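Local coordinates for protein transcriptional regulator, IclR family (Alicyclobacillus acidocaldarius subsp. acidocaldarius, PDB 5TJJ) that probably binds DNA and regulates transcription as a member of the IclR family, pairing a helix-turn-helix domain with a GAF-like regulatory domain, at residues G102-L107 with A122-D127; I131-G136 with S223-T228; A144-C149 with G198-G203; V209-Q214 with K249-S254. All coordinates share one frame; numbering follows the deposited sequence.

Overall arrangement
All four contacts lie in the C-terminal GAF-like domain. Interactions 1 and 2 have centres about 8 Å apart at one end of its six-stranded antiparallel sheet, joined where Thr104 OG1 hydrogen-bonds Ile131 O at 2.7 Å; a glycerol, probably from the crystallisation liquor, sits there and may mark a pocket. Interaction 3 is nested in the chain loop that interaction 2 closes; their centres are about 10 Å apart, and Thr228 N meets Gly203 O at 2.7 Å. The centre of interaction 4 lies about 21 Å from those of 1 and 2 and near the centre of the chain; it touches interaction 3 through Cys149 SG beside Val209 and Pro210.

Interaction 1 of 4, residues G102-L107 with A122-D127; sequences GMTAVL and AEPPGD
Thr104 and Pro124 meet at the fraying end of a beta hairpin in the GAF-like domain, where strand 104-110 pairs antiparallel with strand 115-122. The two side chains cross obliquely. Thr104 sets OG1 anti to its carbonyl carbon (chi1 -70°), beside the backbone N, and this oxygen lies 3.6 Å from Pro124 CD. The same hydroxyl is hydrogen-bonded to Ile131 O and to the glycerol, so the proline meets a group already fixed by polar partners. The proline ring turns its CB and CG to the backbone of Gly102, with Pro124 CG 3.7 Å from Gly102 O, while CD also lies close to the carbonyl oxygen of Met103. Gly102, the first residue past helix 86-101, has positive phi, a conformation that favours glycine; the ring thus covers the turn leading from helix to strand.

One step further in, Ala105 and Ala122 form a hydrogen-bonded antiparallel pair, with both CB atoms on the face of the sheet that carries helix 86-101. Ala105 packs there on Leu94 and Ala122 on His95. Beyond this pair segment 122-127 leaves the sheet, and Glu123 directs its CB away from the first strand. Two backbone bonds join the Ala105-Ala122 pair: Ala122 N to Ala105 O at 2.9 Å, and Ala105 N to Ala122 O at 3.0 Å, the latter almost straight at 178°.

Interaction 2 of 4, residues I131-G136 with S223-T228; sequences IAVSVG and SCLTMT. With GOL (glycerol), chain C.
Ile131 points its CD1 methyl at the backbone of the strand end, 3.6 Å from Thr226 CA, and touches Met227 CG at 4.0 Å. Two residues on, Val133 CG1 meets Leu225 CD1 at 3.5 Å. Val133 holds CG1 anti to its carbonyl carbon (chi1 -64°), which turns this methyl toward the leucine. Loop 131-136 therefore packs on strand 218-227 through aliphatic groups. A glycerol, probably from the crystallisation liquor, supplies the polar links. Ile131 N donates to glycerol O3 at 3.2 Å in a nearly straight bond (179°). Glycerol O1 is hydrogen-bonded to Thr226 OG1 at 2.9 Å. A weak bond reaches glycerol O1 from the backbone N of Met227. An alanine in place of Ile131 would probably leave Thr226 CA and Met227 CG without their aliphatic cover and loosen the loop against the strand end. Further out, Ile131 packs on Ile204 of strand 204-212, while Tyr118 of strand 115-122 packs against both Val133 and Leu225. The loop is thus held to the strand end by aliphatic contacts, whereas backbone N-H groups and the Thr226 hydroxyl grip the glycerol, which may mark a small pocket.

Interaction 3 of 4, residues A144-C149 with G198-G203; sequences AAFGRC and GELWPG
Arg148 and Glu199 meet tip to tip in a buried salt bridge between helix 144-151 and the loop that joins strands 194-197 and 204-212 of the GAF-like domain. The guanidinium grips the carboxylate end-on with two nitrogens, one to each oxygen, and the planes are nearly coplanar, 28° apart. Arg148 NH1 reaches Glu199 OE1 at 2.7 Å in a nearly straight bond (172°); OE1 uses its syn lone pair and lies in the guanidinium plane. Arg148 NH2 meets Glu199 OE2 at 3.0 Å on the syn side, NH2 lying out of the carboxylate plane and OE2 tilted from the guanidinium plane; NH2 also donates to Val195 O. A bend at chi3 of Arg148 (-86°) turns NE aside. The guanidinium sits by the first turn of the helix, with Ala144 O above one face, toward its rim.

The apolar half of the contact is looser. Leu200 places CG 3.9 Å from Ala144 CB, and its CD1 lies 4.0 Å from Phe146 CZ, reaching the ring obliquely with the two side chains at about a right angle. Beyond it the loop runs to the surface: Trp201 is partly exposed, and Pro202 and Gly203 are exposed.

On the inner side, Ala145 and Cys149 pack on strands 194-197 and 204-212. Arg148 is flanked by Tyr181, Leu184 and Val188 of helix 178-191, which places the salt bridge between that helix and the edge strand 194-197.

Interaction 4 of 4, residues V209-Q214 with K249-S254; sequences VPVFNQ and KVSAWS
Helix-on-sheet packing joins the end of strand 204-212 to the last turn of helix 233-253 in the GAF-like domain, with Ser251 and Phe212 at its centre. The two short segments run nearly parallel, their axes 6.8 Å apart at an angle of 22°. Ser251 sets OG anti to its carbonyl carbon (chi1 -61°), beside the backbone N, and there the hydroxyl accepts from Phe212 N at 2.9 Å. Its other partner is Ala247 O, one turn earlier, so the oxygen ties strand backbone to helix backbone. A supporting CA-H...O contact links Ser251 CA to Phe212 O at 3.3 Å. An alanine at Ser251 would probably leave Phe212 N without its acceptor and weaken the tie between strand and helix.

Val211 fits alongside this bond, its CG1 3.7 Å from Val250 CG1 and 3.8 Å from Ser254 OG. Ser254 OG donates to Val250 O at 2.7 Å, and the same carbonyl takes the backbone N of Ser254 from the opposite face of its plane. Further along, Ser254 CB lies 3.7 Å from Phe212 O as the helix ends.

Strand 218-227 lies beside the strand, with Leu220 packed on Val211 and Val218 on Phe212. The Phe212 ring meets Tyr153 edge-to-face and also Tyr256, while Trp253 of the helix packs on Pro71 of the second subunit.

Interaction 1 of 4, residues G102-L107 with A122-D127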
loop_
_atom_site.group_PDB
_atom_site.type_symbol
_atom_site.label_atom_id
_atom_site.label_comp_id
_atom_site.label_asym_id
_atom_site.label_seq_id
_atom_site.Cartn_x
_atom_site.Cartn_y
_atom_site.Cartn_z
ATOM N N GLY A 102 -9.482 9.095 -27.738
ATOM C CA GLY A 102 -8.978 10.245 -28.524
ATOM C C GLY A 102 -9.295 11.613 -27.888
ATOM O O GLY A 102 -9.357 12.618 -28.581
HETATM N N MSE A 103 -9.495 11.645 -26.568
HETATM C CA MSE A 103 -9.835 12.863 -25.822
HETATM C C MSE A 103 -8.760 13.154 -24.834
HETATM O O MSE A 103 -7.973 12.273 -24.464
HETATM C CB MSE A 103 -11.146 12.698 -25.062
HETATM C CG MSE A 103 -12.291 12.503 -26.051
HETATM SE SE MSE A 103 -14.029 12.264 -25.142
HETATM C CE MSE A 103 -15.206 11.930 -26.698
ATOM N N THR A 104 -8.707 14.400 -24.378
ATOM C CA THR A 104 -7.755 14.762 -23.335
ATOM C C THR A 104 -8.379 14.316 -22.015
ATOM O O THR A 104 -9.501 14.592 -21.743
ATOM C CB THR A 104 -7.403 16.255 -23.367
ATOM O OG1 THR A 104 -6.627 16.508 -24.540
ATOM C CG2 THR A 104 -6.610 16.669 -22.130
ATOM N N ALA A 105 -7.618 13.597 -21.219
ATOM C CA ALA A 105 -8.095 13.061 -19.967
ATOM C C ALA A 105 -7.431 13.804 -18.812
ATOM O O ALA A 105 -6.272 14.199 -18.894
ATOM C CB ALA A 105 -7.811 11.566 -19.903
ATOM N N VAL A 106 -8.173 13.996 -17.735
ATOM C CA VAL A 106 -7.768 14.892 -16.682
ATOM C C VAL A 106 -8.117 14.315 -15.314
ATOM O O VAL A 106 -9.197 13.730 -15.108
ATOM C CB VAL A 106 -8.425 16.256 -16.905
ATOM C CG1 VAL A 106 -8.276 17.149 -15.684
ATOM C CG2 VAL A 106 -7.799 16.944 -18.104
ATOM N N LEU A 107 -7.196 14.495 -14.373
ATOM C CA LEU A 107 -7.383 14.025 -13.004
ATOM C C LEU A 107 -7.656 15.236 -12.083
ATOM O O LEU A 107 -6.783 16.086 -11.905
ATOM C CB LEU A 107 -6.141 13.237 -12.561
ATOM C CG LEU A 107 -6.134 12.686 -11.152
ATOM C CD1 LEU A 107 -7.306 11.735 -10.936
ATOM C CD2 LEU A 107 -4.807 11.991 -10.889
ATOM N N ALA A 122 -3.437 13.892 -19.554
ATOM C CA ALA A 122 -2.898 13.002 -20.555
ATOM C C ALA A 122 -3.588 13.313 -21.876
ATOM O O ALA A 122 -4.796 13.138 -22.034
ATOM C CB ALA A 122 -3.129 11.580 -20.155
ATOM N N GLU A 123 -2.812 13.842 -22.808
ATOM C CA GLU A 123 -3.287 14.166 -24.127
ATOM C C GLU A 123 -3.325 12.836 -24.875
ATOM O O GLU A 123 -2.558 11.934 -24.540
ATOM C CB GLU A 123 -2.338 15.167 -24.795
ATOM C CG GLU A 123 -2.239 16.531 -24.077
ATOM C CD GLU A 123 -1.042 17.422 -24.501
ATOM O OE1 GLU A 123 -0.067 16.973 -25.182
ATOM O OE2 GLU A 123 -1.065 18.624 -24.141
ATOM N N PRO A 124 -4.245 12.682 -25.844
ATOM C CA PRO A 124 -4.238 11.466 -26.670
ATOM C C PRO A 124 -2.986 11.364 -27.584
ATOM O O PRO A 124 -2.390 12.382 -27.943
ATOM C CB PRO A 124 -5.543 11.573 -27.493
ATOM C CG PRO A 124 -5.829 13.019 -27.565
ATOM C CD PRO A 124 -5.283 13.634 -26.290
ATOM N N PRO A 125 -2.584 10.133 -27.928
ATOM C CA PRO A 125 -1.330 9.930 -28.670
ATOM C C PRO A 125 -1.385 10.424 -30.126
ATOM O O PRO A 125 -2.461 10.608 -30.695
ATOM C CB PRO A 125 -1.122 8.404 -28.615
ATOM C CG PRO A 125 -2.500 7.834 -28.465
ATOM C CD PRO A 125 -3.249 8.856 -27.613
ATOM N N GLY A 126 -0.208 10.637 -30.700
ATOM C CA GLY A 126 -0.069 11.080 -32.073
ATOM C C GLY A 126 0.232 12.560 -32.109
ATOM O O GLY A 126 0.346 13.223 -31.076
ATOM N N ASP A 127 0.366 13.049 -33.328
ATOM C CA ASP A 127 0.639 14.423 -33.605
ATOM C C ASP A 127 -0.638 15.086 -34.185
ATOM O O ASP A 127 -1.521 14.421 -34.701
ATOM C CB ASP A 127 1.827 14.510 -34.570
ATOM C CG ASP A 127 3.157 13.976 -33.953
ATOM O OD1 ASP A 127 3.487 14.305 -32.790
ATOM O OD2 ASP A 127 3.891 13.241 -34.646
#

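Interaction 2 of 4, residues I131-G136 with S223-T228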
loop_
_atom_site.group_PDB
_atom_site.type_symbol
_atom_site.label_atom_id
_atom_site.label_comp_id
_atom_site.label_asym_id
_atom_site.label_seq_id
_atom_site.Cartn_x
_atom_site.Cartn_y
_atom_site.Cartn_z
ATOM N N ILE A 131 -6.462 19.452 -27.075
ATOM C CA ILE A 131 -6.839 20.351 -26.015
ATOM C C ILE A 131 -5.859 20.129 -24.878
ATOM O O ILE A 131 -5.700 19.001 -24.412
ATOM C CB ILE A 131 -8.273 20.059 -25.544
ATOM C CG1 ILE A 131 -9.236 20.261 -26.701
ATOM C CG2 ILE A 131 -8.666 20.965 -24.397
ATOM C CD1 ILE A 131 -10.564 19.573 -26.473
ATOM N N ALA A 132 -5.201 21.200 -24.448
ATOM C CA ALA A 132 -4.267 21.145 -23.339
ATOM C C ALA A 132 -4.843 21.962 -22.181
ATOM O O ALA A 132 -5.504 22.981 -22.409
ATOM C CB ALA A 132 -2.919 21.694 -23.759
ATOM N N VAL A 133 -4.549 21.524 -20.957
ATOM C CA VAL A 133 -5.039 22.153 -19.734
ATOM C C VAL A 133 -3.871 22.493 -18.845
ATOM O O VAL A 133 -2.814 21.885 -18.929
ATOM C CB VAL A 133 -5.977 21.238 -18.890
ATOM C CG1 VAL A 133 -7.244 20.923 -19.636
ATOM C CG2 VAL A 133 -5.297 19.956 -18.447
ATOM N N SER A 134 -4.074 23.432 -17.944
ATOM C CA SER A 134 -3.017 23.786 -17.007
ATOM C C SER A 134 -3.172 22.991 -15.707
ATOM O O SER A 134 -4.108 23.223 -14.910
ATOM C CB SER A 134 -3.047 25.289 -16.764
ATOM O OG SER A 134 -3.306 25.955 -17.997
ATOM N N VAL A 135 -2.266 22.040 -15.512
ATOM C CA VAL A 135 -2.064 21.438 -14.204
ATOM C C VAL A 135 -1.856 22.576 -13.179
ATOM O O VAL A 135 -0.988 23.456 -13.351
ATOM C CB VAL A 135 -0.903 20.402 -14.220
ATOM C CG1 VAL A 135 -0.555 19.904 -12.833
ATOM C CG2 VAL A 135 -1.293 19.200 -15.087
ATOM N N GLY A 136 -2.701 22.573 -12.151
ATOM C CA GLY A 136 -2.707 23.615 -11.135
ATOM C C GLY A 136 -3.893 24.561 -11.184
ATOM O O GLY A 136 -4.162 25.244 -10.202
ATOM N N SER A 223 -11.913 12.859 -15.703
ATOM C CA SER A 223 -12.689 13.594 -16.692
ATOM C C SER A 223 -12.040 13.595 -18.077
ATOM O O SER A 223 -10.835 13.492 -18.195
ATOM C CB SER A 223 -12.861 15.006 -16.198
ATOM O OG SER A 223 -13.706 15.705 -17.074
ATOM N N CYS A 224 -12.859 13.711 -19.114
ATOM C CA CYS A 224 -12.403 13.771 -20.518
ATOM C C CYS A 224 -12.902 15.069 -21.124
ATOM O O CYS A 224 -14.093 15.390 -21.018
ATOM C CB CYS A 224 -12.992 12.622 -21.341
ATOM S SG CYS A 224 -11.931 11.189 -21.404
ATOM N N LEU A 225 -12.011 15.795 -21.780
ATOM C CA LEU A 225 -12.384 17.004 -22.513
ATOM C C LEU A 225 -12.340 16.735 -24.006
ATOM O O LEU A 225 -11.428 16.071 -24.490
ATOM C CB LEU A 225 -11.466 18.184 -22.157
ATOM C CG LEU A 225 -11.359 18.504 -20.654
ATOM C CD1 LEU A 225 -10.465 19.717 -20.434
ATOM C CD2 LEU A 225 -12.722 18.731 -20.022
ATOM N N THR A 226 -13.338 17.245 -24.712
ATOM C CA THR A 226 -13.341 17.279 -26.160
ATOM C C THR A 226 -14.093 18.523 -26.652
ATOM O O THR A 226 -14.747 19.220 -25.872
ATOM C CB THR A 226 -13.922 15.975 -26.768
ATOM O OG1 THR A 226 -13.727 15.991 -28.185
ATOM C CG2 THR A 226 -15.409 15.756 -26.467
HETATM N N MSE A 227 -13.997 18.778 -27.944
HETATM C CA MSE A 227 -14.715 19.866 -28.582
HETATM C C MSE A 227 -16.125 19.423 -28.824
HETATM O O MSE A 227 -16.360 18.341 -29.346
HETATM C CB MSE A 227 -14.115 20.211 -29.927
HETATM C CG MSE A 227 -12.681 20.680 -29.726
HETATM SE SE MSE A 227 -11.996 21.575 -31.348
HETATM C CE MSE A 227 -11.467 20.035 -32.486
ATOM N N THR A 228 -17.074 20.265 -28.445
ATOM C CA THR A 228 -18.494 19.964 -28.601
ATOM C C THR A 228 -18.878 19.806 -30.057
ATOM O O THR A 228 -19.659 18.935 -30.383
ATOM C CB THR A 228 -19.363 21.093 -28.031
ATOM O OG1 THR A 228 -18.818 21.535 -26.790
ATOM C CG2 THR A 228 -20.781 20.628 -27.808
HETATM C C1 GOL C . -10.493 16.482 -29.942
HETATM O O1 GOL C . -11.774 17.140 -29.997
HETATM C C2 GOL C . -9.903 16.580 -28.534
HETATM O O2 GOL C . -10.608 15.714 -27.642
HETATM C C3 GOL C . -8.423 16.211 -28.482
HETATM O O3 GOL C . -7.872 16.572 -27.200
#

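Interaction 3 of 4, residues A144-C149 with G198-G203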
loop_
_atom_site.group_PDB
_atom_site.type_symbol
_atom_site.label_atom_id
_atom_site.label_comp_id
_atom_site.label_asym_id
_atom_site.label_seq_id
_atom_site.Cartn_x
_atom_site.Cartn_y
_atom_site.Cartn_z
ATOM N N ALA A 144 -19.291 22.604 -13.938
ATOM C CA ALA A 144 -19.243 21.662 -15.072
ATOM C C ALA A 144 -19.345 20.178 -14.624
ATOM O O ALA A 144 -19.691 19.908 -13.468
ATOM C CB ALA A 144 -17.988 21.928 -15.924
ATOM N N ALA A 145 -19.059 19.235 -15.525
ATOM C CA ALA A 145 -19.231 17.806 -15.251
ATOM C C ALA A 145 -18.485 17.315 -14.012
ATOM O O ALA A 145 -19.051 16.570 -13.178
ATOM C CB ALA A 145 -18.835 16.972 -16.463
ATOM N N PHE A 146 -17.230 17.735 -13.889
ATOM C CA PHE A 146 -16.406 17.282 -12.776
ATOM C C PHE A 146 -16.839 17.840 -11.417
ATOM O O PHE A 146 -16.686 17.142 -10.406
ATOM C CB PHE A 146 -14.899 17.479 -13.014
ATOM C CG PHE A 146 -14.492 18.877 -13.287
ATOM C CD1 PHE A 146 -14.366 19.793 -12.255
ATOM C CD2 PHE A 146 -14.200 19.283 -14.587
ATOM C CE1 PHE A 146 -13.977 21.102 -12.514
ATOM C CE2 PHE A 146 -13.806 20.586 -14.846
ATOM C CZ PHE A 146 -13.682 21.490 -13.806
ATOM N N GLY A 147 -17.353 19.074 -11.398
ATOM C CA GLY A 147 -17.938 19.653 -10.207
ATOM C C GLY A 147 -19.103 18.814 -9.681
ATOM O O GLY A 147 -19.112 18.373 -8.528
ATOM N N ARG A 148 -20.067 18.560 -10.555
ATOM C CA ARG A 148 -21.202 17.708 -10.229
ATOM C C ARG A 148 -20.841 16.295 -9.727
ATOM O O ARG A 148 -21.617 15.697 -8.966
ATOM C CB ARG A 148 -22.091 17.556 -11.462
ATOM C CG ARG A 148 -22.818 18.819 -11.855
ATOM C CD ARG A 148 -24.035 18.505 -12.708
ATOM N NE ARG A 148 -23.686 18.380 -14.113
ATOM C CZ ARG A 148 -23.394 19.394 -14.914
ATOM N NH1 ARG A 148 -23.417 20.654 -14.474
ATOM N NH2 ARG A 148 -23.090 19.139 -16.171
ATOM N N CYS A 149 -19.713 15.744 -10.176
ATOM C CA CYS A 149 -19.294 14.451 -9.659
ATOM C C CYS A 149 -18.832 14.495 -8.222
ATOM O O CYS A 149 -18.985 13.503 -7.541
ATOM C CB CYS A 149 -18.205 13.807 -10.495
ATOM S SG CYS A 149 -18.795 13.182 -12.060
ATOM N N GLY A 198 -20.143 23.070 -22.779
ATOM C CA GLY A 198 -19.856 24.479 -22.775
ATOM C C GLY A 198 -20.259 25.199 -21.516
ATOM O O GLY A 198 -20.617 26.360 -21.585
ATOM N N GLU A 199 -20.156 24.539 -20.365
ATOM C CA GLU A 199 -20.556 25.148 -19.092
ATOM C C GLU A 199 -19.457 26.012 -18.493
ATOM O O GLU A 199 -19.764 27.031 -17.896
ATOM C CB GLU A 199 -21.060 24.102 -18.105
ATOM C CG GLU A 199 -22.441 23.571 -18.489
ATOM C CD GLU A 199 -22.938 22.437 -17.591
ATOM O OE1 GLU A 199 -22.808 22.531 -16.339
ATOM O OE2 GLU A 199 -23.478 21.440 -18.132
ATOM N N LEU A 200 -18.192 25.644 -18.672
ATOM C CA LEU A 200 -17.083 26.565 -18.349
ATOM C C LEU A 200 -16.437 27.237 -19.554
ATOM O O LEU A 200 -16.071 28.395 -19.472
ATOM C CB LEU A 200 -15.973 25.862 -17.575
ATOM C CG LEU A 200 -16.292 25.462 -16.148
ATOM C CD1 LEU A 200 -15.032 24.844 -15.562
ATOM C CD2 LEU A 200 -16.794 26.614 -15.289
ATOM N N TRP A 201 -16.249 26.504 -20.648
ATOM C CA TRP A 201 -15.547 27.033 -21.820
ATOM C C TRP A 201 -16.419 26.885 -23.045
ATOM O O TRP A 201 -16.840 25.785 -23.358
ATOM C CB TRP A 201 -14.268 26.250 -22.042
ATOM C CG TRP A 201 -13.285 26.380 -20.954
ATOM C CD1 TRP A 201 -12.616 27.498 -20.610
ATOM C CD2 TRP A 201 -12.835 25.350 -20.082
ATOM N NE1 TRP A 201 -11.788 27.243 -19.559
ATOM C CE2 TRP A 201 -11.893 25.925 -19.219
ATOM C CE3 TRP A 201 -13.144 23.995 -19.937
ATOM C CZ2 TRP A 201 -11.228 25.195 -18.234
ATOM C CZ3 TRP A 201 -12.487 23.257 -18.939
ATOM C CH2 TRP A 201 -11.534 23.865 -18.111
ATOM N N PRO A 202 -16.688 27.985 -23.759
ATOM C CA PRO A 202 -17.448 27.800 -24.997
ATOM C C PRO A 202 -16.725 26.810 -25.914
ATOM O O PRO A 202 -15.502 26.853 -25.993
ATOM C CB PRO A 202 -17.487 29.186 -25.613
ATOM C CG PRO A 202 -17.061 30.116 -24.549
ATOM C CD PRO A 202 -16.178 29.349 -23.625
ATOM N N GLY A 203 -17.479 25.885 -26.506
ATOM C CA GLY A 203 -16.936 24.876 -27.429
ATOM C C GLY A 203 -16.405 23.585 -26.841
ATOM O O GLY A 203 -16.124 22.655 -27.588
#

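Interaction 4 of 4, residues V209-Q214 with K249-S254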
loop_
_atom_site.group_PDB
_atom_site.type_symbol
_atom_site.label_atom_id
_atom_site.label_comp_id
_atom_site.label_asym_id
_atom_site.label_seq_id
_atom_site.Cartn_x
_atom_site.Cartn_y
_atom_site.Cartn_z
ATOM N N VAL A 209 -16.428 11.114 -14.129
ATOM C CA VAL A 209 -16.823 10.002 -13.304
ATOM C C VAL A 209 -16.098 10.134 -11.985
ATOM O O VAL A 209 -14.925 10.498 -11.972
ATOM C CB VAL A 209 -16.448 8.671 -13.986
ATOM C CG1 VAL A 209 -16.710 7.468 -13.067
ATOM C CG2 VAL A 209 -17.268 8.526 -15.234
ATOM N N PRO A 210 -16.788 9.839 -10.882
ATOM C CA PRO A 210 -16.180 9.952 -9.556
ATOM C C PRO A 210 -15.254 8.784 -9.213
ATOM O O PRO A 210 -15.474 7.678 -9.710
ATOM C CB PRO A 210 -17.384 9.947 -8.626
ATOM C CG PRO A 210 -18.423 9.172 -9.357
ATOM C CD PRO A 210 -18.228 9.540 -10.799
ATOM N N VAL A 211 -14.227 9.047 -8.387
ATOM C CA VAL A 211 -13.410 7.975 -7.769
ATOM C C VAL A 211 -13.722 7.975 -6.281
ATOM O O VAL A 211 -13.598 9.014 -5.636
ATOM C CB VAL A 211 -11.890 8.207 -7.989
ATOM C CG1 VAL A 211 -11.020 7.195 -7.263
ATOM C CG2 VAL A 211 -11.581 8.182 -9.460
ATOM N N PHE A 212 -14.118 6.823 -5.740
ATOM C CA PHE A 212 -14.431 6.719 -4.317
ATOM C C PHE A 212 -13.240 6.185 -3.539
ATOM O O PHE A 212 -12.442 5.434 -4.074
ATOM C CB PHE A 212 -15.628 5.806 -4.098
ATOM C CG PHE A 212 -16.829 6.192 -4.907
ATOM C CD1 PHE A 212 -17.704 7.187 -4.450
ATOM C CD2 PHE A 212 -17.105 5.552 -6.120
ATOM C CE1 PHE A 212 -18.810 7.550 -5.203
ATOM C CE2 PHE A 212 -18.228 5.912 -6.868
ATOM C CZ PHE A 212 -19.067 6.922 -6.413
ATOM N N ASN A 213 -13.137 6.555 -2.272
ATOM C CA ASN A 213 -12.059 6.069 -1.400
ATOM C C ASN A 213 -12.622 5.150 -0.317
ATOM O O ASN A 213 -13.780 4.708 -0.410
ATOM C CB ASN A 213 -11.269 7.254 -0.822
ATOM C CG ASN A 213 -12.050 8.050 0.181
ATOM O OD1 ASN A 213 -13.085 7.629 0.693
ATOM N ND2 ASN A 213 -11.565 9.225 0.453
ATOM N N GLN A 214 -11.816 4.842 0.696
ATOM C CA GLN A 214 -12.226 3.852 1.692
ATOM C C GLN A 214 -13.364 4.310 2.630
ATOM O O GLN A 214 -14.035 3.479 3.184
ATOM C CB GLN A 214 -11.025 3.253 2.443
ATOM C CG GLN A 214 -10.430 4.058 3.575
ATOM C CD GLN A 214 -9.364 5.015 3.097
ATOM O OE1 GLN A 214 -9.538 5.711 2.077
ATOM N NE2 GLN A 214 -8.236 5.056 3.828
ATOM N N LYS A 249 -11.114 0.981 -11.107
ATOM C CA LYS A 249 -9.751 0.552 -10.700
ATOM C C LYS A 249 -9.097 1.477 -9.678
ATOM O O LYS A 249 -8.672 1.037 -8.625
ATOM C CB LYS A 249 -8.843 0.398 -11.913
ATOM C CG LYS A 249 -9.235 -0.758 -12.818
ATOM C CD LYS A 249 -8.417 -0.735 -14.095
ATOM C CE LYS A 249 -8.871 -1.835 -15.038
ATOM N NZ LYS A 249 -7.789 -2.264 -15.973
ATOM N N VAL A 250 -9.079 2.765 -9.986
ATOM C CA VAL A 250 -8.542 3.792 -9.099
ATOM C C VAL A 250 -9.295 3.867 -7.760
ATOM O O VAL A 250 -8.665 4.101 -6.738
ATOM C CB VAL A 250 -8.515 5.188 -9.771
ATOM C CG1 VAL A 250 -7.828 6.232 -8.884
ATOM C CG2 VAL A 250 -7.765 5.132 -11.098
ATOM N N SER A 251 -10.623 3.679 -7.781
ATOM C CA SER A 251 -11.412 3.513 -6.547
ATOM C C SER A 251 -10.914 2.338 -5.742
ATOM O O SER A 251 -10.607 2.512 -4.575
ATOM C CB SER A 251 -12.918 3.376 -6.810
ATOM O OG SER A 251 -13.399 4.557 -7.443
ATOM N N ALA A 252 -10.755 1.175 -6.353
ATOM C CA ALA A 252 -10.119 0.048 -5.623
ATOM C C ALA A 252 -8.709 0.436 -5.050
ATOM O O ALA A 252 -8.386 0.095 -3.904
ATOM C CB ALA A 252 -10.052 -1.221 -6.477
ATOM N N TRP A 253 -7.904 1.184 -5.812
ATOM C CA TRP A 253 -6.553 1.583 -5.333
ATOM C C TRP A 253 -6.576 2.663 -4.234
ATOM O O TRP A 253 -5.618 2.824 -3.478
ATOM C CB TRP A 253 -5.674 2.035 -6.492
ATOM C CG TRP A 253 -5.667 1.070 -7.644
ATOM C CD1 TRP A 253 -5.944 -0.269 -7.614
ATOM C CD2 TRP A 253 -5.357 1.378 -8.986
ATOM N NE1 TRP A 253 -5.838 -0.800 -8.857
ATOM C CE2 TRP A 253 -5.477 0.193 -9.723
ATOM C CE3 TRP A 253 -4.994 2.558 -9.650
ATOM C CZ2 TRP A 253 -5.225 0.140 -11.100
ATOM C CZ3 TRP A 253 -4.751 2.507 -11.021
ATOM C CH2 TRP A 253 -4.868 1.300 -11.727
ATOM N N SER A 254 -7.690 3.381 -4.133
ATOM C CA SER A 254 -7.890 4.345 -3.072
ATOM C C SER A 254 -8.545 3.674 -1.880
ATOM O O SER A 254 -8.971 4.379 -0.984
ATOM C CB SER A 254 -8.788 5.490 -3.541
ATOM O OG SER A 254 -8.393 5.993 -4.791
#